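Local coordinates for protein TRAP-type transporter, periplasmic component (Cupriavidus necator, PDB 4P8B) that binds (S)-2-acetolactate in the periplasm and probably hands it to a TRAP-type membrane transporter for uptake, at residues A[93-98]-A[242-247]; A[145-150]-A[266-271]. One frame throughout, in Å; residues are numbered along the deposited sequence.

Contact 1. Residues A[93-98]-A[242-247]; sequences MAVGST and DPLIFV. With X2X ((2S)-2-hydroxy-2-methyl-3-oxobutanoic acid), chain D.
Ala94 and Gly96 pair with Val247 and Ile245 as antiparallel neighbours in the middle of the five-stranded sheet, a buried strand-strand contact whose far end reaches the ligand cleft. Both pairs are of the hydrogen-bonded kind, for example Gly96 N to Ile245 O at 3.0 Å. Between them sits the non-hydrogen-bonded pair Val95 and Phe246, whose side chains rise side by side from one face of the sheet. Val95 CG2, anti to the carbonyl carbon, lies over the Phe246 ring toward its rim, a CH-pi contact 4.0 Å from the centroid; Val95 CG1 meets Leu244 CB. At the cleft end Ser97 OG donates to the anti lone pair of Asp242 OD2 at 2.6 Å. The same OG caps Ile99 N at the start of helix 98-101, while Asp242 turns its other oxygen, OD1, to Arg155 in a salt bridge. Asp242 thus probably steadies a ligand-binding arginine, and OD2 touches the acetolactate methyl CAA at 3.7 Å. Helix 44-59 covers the Val95 and Leu244 face through Trp45 and Trp52, Trp101 packs on Ile245 and Val247 from the other face, and strands 33-36 and 144-154 flank the pair.

Contact 2. Residues A[145-150]-A[266-271]; sequences VPLAWG and QAAVDA
Ala148 and Leu147 on strand 145-150 meet Ala268 and Val269 on helix 266-271 through small apolar groups. The segments run in nearly the same direction, 19° apart. Their axes are 6.8 Å from each other at closest approach. Ala268 CB is the centre of the apolar packing: it touches Leu147 CB and Ala148 CB, each at 3.9 Å. Val269 CG2 adds a looser contact, 4.2 Å from Ala148 CB. With methyl groups facing one another, the backbones come close, and the CA atoms of Ala148 and Val269 are 5.1 Å apart.

Contacts with backbone atoms make up the rest. Ala148 CB presses on the main chain of the helix, 3.4 Å from Ala268 O. Val269 CG2, anti to the carbonyl carbon, reaches back to Leu147 O at 3.7 Å.

The polar bond within the helix segment runs from Gln266 NE2 to Asp270 OD1 at 2.9 Å, one turn along, approaching from above the carboxylate plane, and takes no part in the packing. Asp270 OD2 is paired in a salt bridge with Arg59 at the end of helix 44-59.

Trp52 of helix 44-59 packs on Leu147 and Ala268, extending the apolar layer. This is the helix-on-sheet packing of an alpha/beta lobe in a periplasmic binding protein: helix 258-279 lies against strand 144-154, at the edge of the five-stranded sheet and away from the ligand.

How the contacts relate
Contact 1 and contact 2 are joined through neighbouring strands 241-249 and 144-154, and their centres lie about 9 Å apart. Probable hydrogen bonds tie them directly: Leu244 O to Gly150 N and Phe246 O to Leu147 N, each 2.8 Å. Val247 CB also packs 3.6 Å from Val145 O. Side chains add to this, since Phe246 touches both Ala148 and Ala271 and Trp52 reaches residues of both contacts. Their relation to acetolactate differs: contact 1 brings Ser97 and Asp242 into its pocket, whereas contact 2 lies away from the ligand site. Strand 144-154 nevertheless continues to Asn152, a ligand-binding residue that donates to Asp242 OD2.

Contact 1. Residues A[93-98]-A[242-247]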
# COMPACT_ATOMS: atom_id res chain seq x y z
N MSE A 93 -6.88 -8.70 -13.97
CA MSE A 93 -6.66 -8.99 -12.56
C MSE A 93 -5.52 -8.10 -12.06
O MSE A 93 -4.79 -7.51 -12.85
CB MSE A 93 -6.35 -10.47 -12.31
CG MSE A 93 -5.11 -11.06 -12.98
SE MSE A 93 -5.38 -12.99 -13.51
CE MSE A 93 -5.47 -13.74 -11.75
N ALA A 94 -5.36 -8.00 -10.75
CA ALA A 94 -4.33 -7.12 -10.21
C ALA A 94 -4.00 -7.46 -8.78
O ALA A 94 -4.81 -8.08 -8.08
CB ALA A 94 -4.79 -5.68 -10.30
N VAL A 95 -2.81 -7.08 -8.36
CA VAL A 95 -2.50 -6.93 -6.94
C VAL A 95 -2.32 -5.43 -6.76
O VAL A 95 -1.42 -4.85 -7.34
CB VAL A 95 -1.25 -7.71 -6.50
CG1 VAL A 95 -1.05 -7.54 -5.01
CG2 VAL A 95 -1.37 -9.19 -6.87
N GLY A 96 -3.22 -4.79 -6.02
CA GLY A 96 -3.20 -3.35 -5.87
C GLY A 96 -3.03 -2.89 -4.45
O GLY A 96 -3.37 -3.59 -3.51
N SER A 97 -2.52 -1.68 -4.31
CA SER A 97 -2.50 -1.00 -3.03
C SER A 97 -3.81 -0.28 -2.79
O SER A 97 -4.37 0.37 -3.67
CB SER A 97 -1.38 0.04 -2.98
OG SER A 97 -1.56 0.87 -1.83
N THR A 98 -4.28 -0.35 -1.55
CA THR A 98 -5.48 0.37 -1.16
C THR A 98 -5.38 1.88 -1.42
O THR A 98 -6.40 2.52 -1.65
CB THR A 98 -5.85 0.09 0.31
OG1 THR A 98 -4.75 0.46 1.15
CG2 THR A 98 -6.17 -1.39 0.51
N ASP A 242 -0.27 0.59 3.97
CA ASP A 242 -1.15 0.14 2.91
C ASP A 242 -1.06 -1.37 2.73
O ASP A 242 0.02 -1.90 2.39
CB ASP A 242 -0.96 0.90 1.56
CG ASP A 242 0.45 0.88 0.99
OD1 ASP A 242 1.44 1.07 1.73
OD2 ASP A 242 0.56 0.79 -0.27
N PRO A 243 -2.18 -2.06 2.94
CA PRO A 243 -2.26 -3.45 2.51
C PRO A 243 -2.41 -3.51 1.01
O PRO A 243 -2.65 -2.50 0.35
CB PRO A 243 -3.48 -3.98 3.25
CG PRO A 243 -4.31 -2.78 3.56
CD PRO A 243 -3.44 -1.57 3.52
N LEU A 244 -2.28 -4.72 0.49
CA LEU A 244 -2.56 -5.01 -0.90
C LEU A 244 -3.78 -5.88 -0.99
O LEU A 244 -4.08 -6.62 -0.06
CB LEU A 244 -1.38 -5.72 -1.56
CG LEU A 244 -0.01 -5.06 -1.47
CD1 LEU A 244 1.07 -5.96 -2.05
CD2 LEU A 244 -0.02 -3.70 -2.14
N ILE A 245 -4.47 -5.83 -2.13
CA ILE A 245 -5.60 -6.71 -2.39
C ILE A 245 -5.41 -7.36 -3.75
O ILE A 245 -5.08 -6.70 -4.75
CB ILE A 245 -6.95 -5.96 -2.34
CG1 ILE A 245 -7.07 -5.19 -1.03
CG2 ILE A 245 -8.11 -6.94 -2.51
CD1 ILE A 245 -8.34 -4.35 -0.93
N PHE A 246 -5.63 -8.68 -3.76
CA PHE A 246 -5.60 -9.52 -4.95
C PHE A 246 -7.02 -9.52 -5.52
O PHE A 246 -7.96 -9.92 -4.81
CB PHE A 246 -5.18 -10.95 -4.57
CG PHE A 246 -3.75 -11.11 -4.12
CD1 PHE A 246 -3.33 -10.59 -2.92
CD2 PHE A 246 -2.84 -11.83 -4.89
CE1 PHE A 246 -2.04 -10.75 -2.52
CE2 PHE A 246 -1.55 -11.99 -4.49
CZ PHE A 246 -1.14 -11.45 -3.32
N VAL A 247 -7.21 -9.11 -6.77
CA VAL A 247 -8.55 -8.98 -7.34
C VAL A 247 -8.61 -9.44 -8.78
O VAL A 247 -7.61 -9.49 -9.48
CB VAL A 247 -9.05 -7.51 -7.33
CG1 VAL A 247 -9.07 -6.94 -5.93
CG2 VAL A 247 -8.20 -6.64 -8.25
OAD X2X D . 3.41 4.88 -5.30
CAH X2X D . 3.85 4.33 -4.24
OAE X2X D . 4.47 4.99 -3.36
CAI X2X D . 3.62 2.87 -4.00
CAB X2X D . 4.45 2.09 -4.99
OAF X2X D . 3.83 2.54 -2.66
CAG X2X D . 2.16 2.66 -4.25
OAC X2X D . 1.78 2.21 -5.33
CAA X2X D . 1.16 3.02 -3.20

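Contact 2. Residues A[145-150]-A[266-271]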
# COMPACT_ATOMS: atom_id res chain seq x y z
N VAL A 145 -13.71 -8.46 -8.02
CA VAL A 145 -13.83 -9.59 -7.11
C VAL A 145 -12.56 -9.71 -6.27
O VAL A 145 -11.49 -10.04 -6.80
CB VAL A 145 -14.05 -10.90 -7.87
CG1 VAL A 145 -14.21 -12.07 -6.91
CG2 VAL A 145 -15.28 -10.79 -8.79
N PRO A 146 -12.66 -9.41 -4.96
CA PRO A 146 -11.49 -9.51 -4.09
C PRO A 146 -11.28 -10.92 -3.57
O PRO A 146 -12.26 -11.58 -3.19
CB PRO A 146 -11.85 -8.58 -2.94
CG PRO A 146 -13.33 -8.75 -2.79
CD PRO A 146 -13.86 -8.98 -4.21
N LEU A 147 -10.03 -11.37 -3.53
CA LEU A 147 -9.72 -12.76 -3.21
C LEU A 147 -8.79 -12.95 -2.01
O LEU A 147 -8.82 -13.99 -1.36
CB LEU A 147 -9.10 -13.44 -4.42
CG LEU A 147 -9.99 -13.50 -5.67
CD1 LEU A 147 -9.22 -14.15 -6.82
CD2 LEU A 147 -11.31 -14.24 -5.42
N ALA A 148 -7.89 -11.99 -1.77
CA ALA A 148 -6.92 -12.13 -0.70
C ALA A 148 -6.27 -10.81 -0.40
O ALA A 148 -6.33 -9.87 -1.19
CB ALA A 148 -5.86 -13.14 -1.08
N TRP A 149 -5.63 -10.76 0.77
CA TRP A 149 -4.84 -9.63 1.21
C TRP A 149 -3.35 -9.92 1.14
O TRP A 149 -2.89 -11.01 1.46
CB TRP A 149 -5.16 -9.29 2.68
CG TRP A 149 -6.57 -8.85 2.95
CD1 TRP A 149 -7.63 -9.64 3.29
CD2 TRP A 149 -7.07 -7.51 2.88
NE1 TRP A 149 -8.75 -8.87 3.44
CE2 TRP A 149 -8.44 -7.56 3.21
CE3 TRP A 149 -6.49 -6.27 2.59
CZ2 TRP A 149 -9.24 -6.42 3.23
CZ3 TRP A 149 -7.28 -5.14 2.64
CH2 TRP A 149 -8.65 -5.23 2.95
N GLY A 150 -2.62 -8.89 0.73
CA GLY A 150 -1.17 -8.82 0.87
C GLY A 150 -0.81 -7.57 1.65
O GLY A 150 -1.61 -7.00 2.37
N GLN A 266 -7.75 -19.74 -4.13
CA GLN A 266 -6.81 -20.33 -3.18
C GLN A 266 -5.36 -19.95 -3.52
O GLN A 266 -4.52 -19.77 -2.63
CB GLN A 266 -6.96 -21.86 -3.12
CG GLN A 266 -6.08 -22.51 -2.08
CD GLN A 266 -6.42 -22.05 -0.66
OE1 GLN A 266 -7.58 -22.07 -0.27
NE2 GLN A 266 -5.41 -21.63 0.09
N ALA A 267 -5.07 -19.81 -4.80
CA ALA A 267 -3.74 -19.39 -5.21
C ALA A 267 -3.45 -17.96 -4.73
O ALA A 267 -2.33 -17.67 -4.29
CB ALA A 267 -3.59 -19.49 -6.72
N ALA A 268 -4.46 -17.09 -4.79
CA ALA A 268 -4.32 -15.73 -4.25
C ALA A 268 -4.09 -15.75 -2.73
O ALA A 268 -3.27 -15.02 -2.20
CB ALA A 268 -5.54 -14.91 -4.59
N VAL A 269 -4.83 -16.61 -2.02
CA VAL A 269 -4.66 -16.73 -0.58
C VAL A 269 -3.25 -17.20 -0.22
O VAL A 269 -2.61 -16.62 0.66
CB VAL A 269 -5.73 -17.70 -0.01
CG1 VAL A 269 -5.41 -18.11 1.44
CG2 VAL A 269 -7.10 -17.04 -0.12
N ASP A 270 -2.76 -18.21 -0.93
CA ASP A 270 -1.40 -18.72 -0.73
C ASP A 270 -0.34 -17.67 -1.06
O ASP A 270 0.62 -17.46 -0.30
CB ASP A 270 -1.15 -19.97 -1.58
CG ASP A 270 -1.98 -21.16 -1.14
OD1 ASP A 270 -2.57 -21.09 -0.03
OD2 ASP A 270 -2.06 -22.15 -1.90
N ALA A 271 -0.53 -17.00 -2.18
CA ALA A 271 0.40 -15.94 -2.58
C ALA A 271 0.41 -14.79 -1.58
O ALA A 271 1.47 -14.23 -1.27
CB ALA A 271 0.05 -15.43 -3.94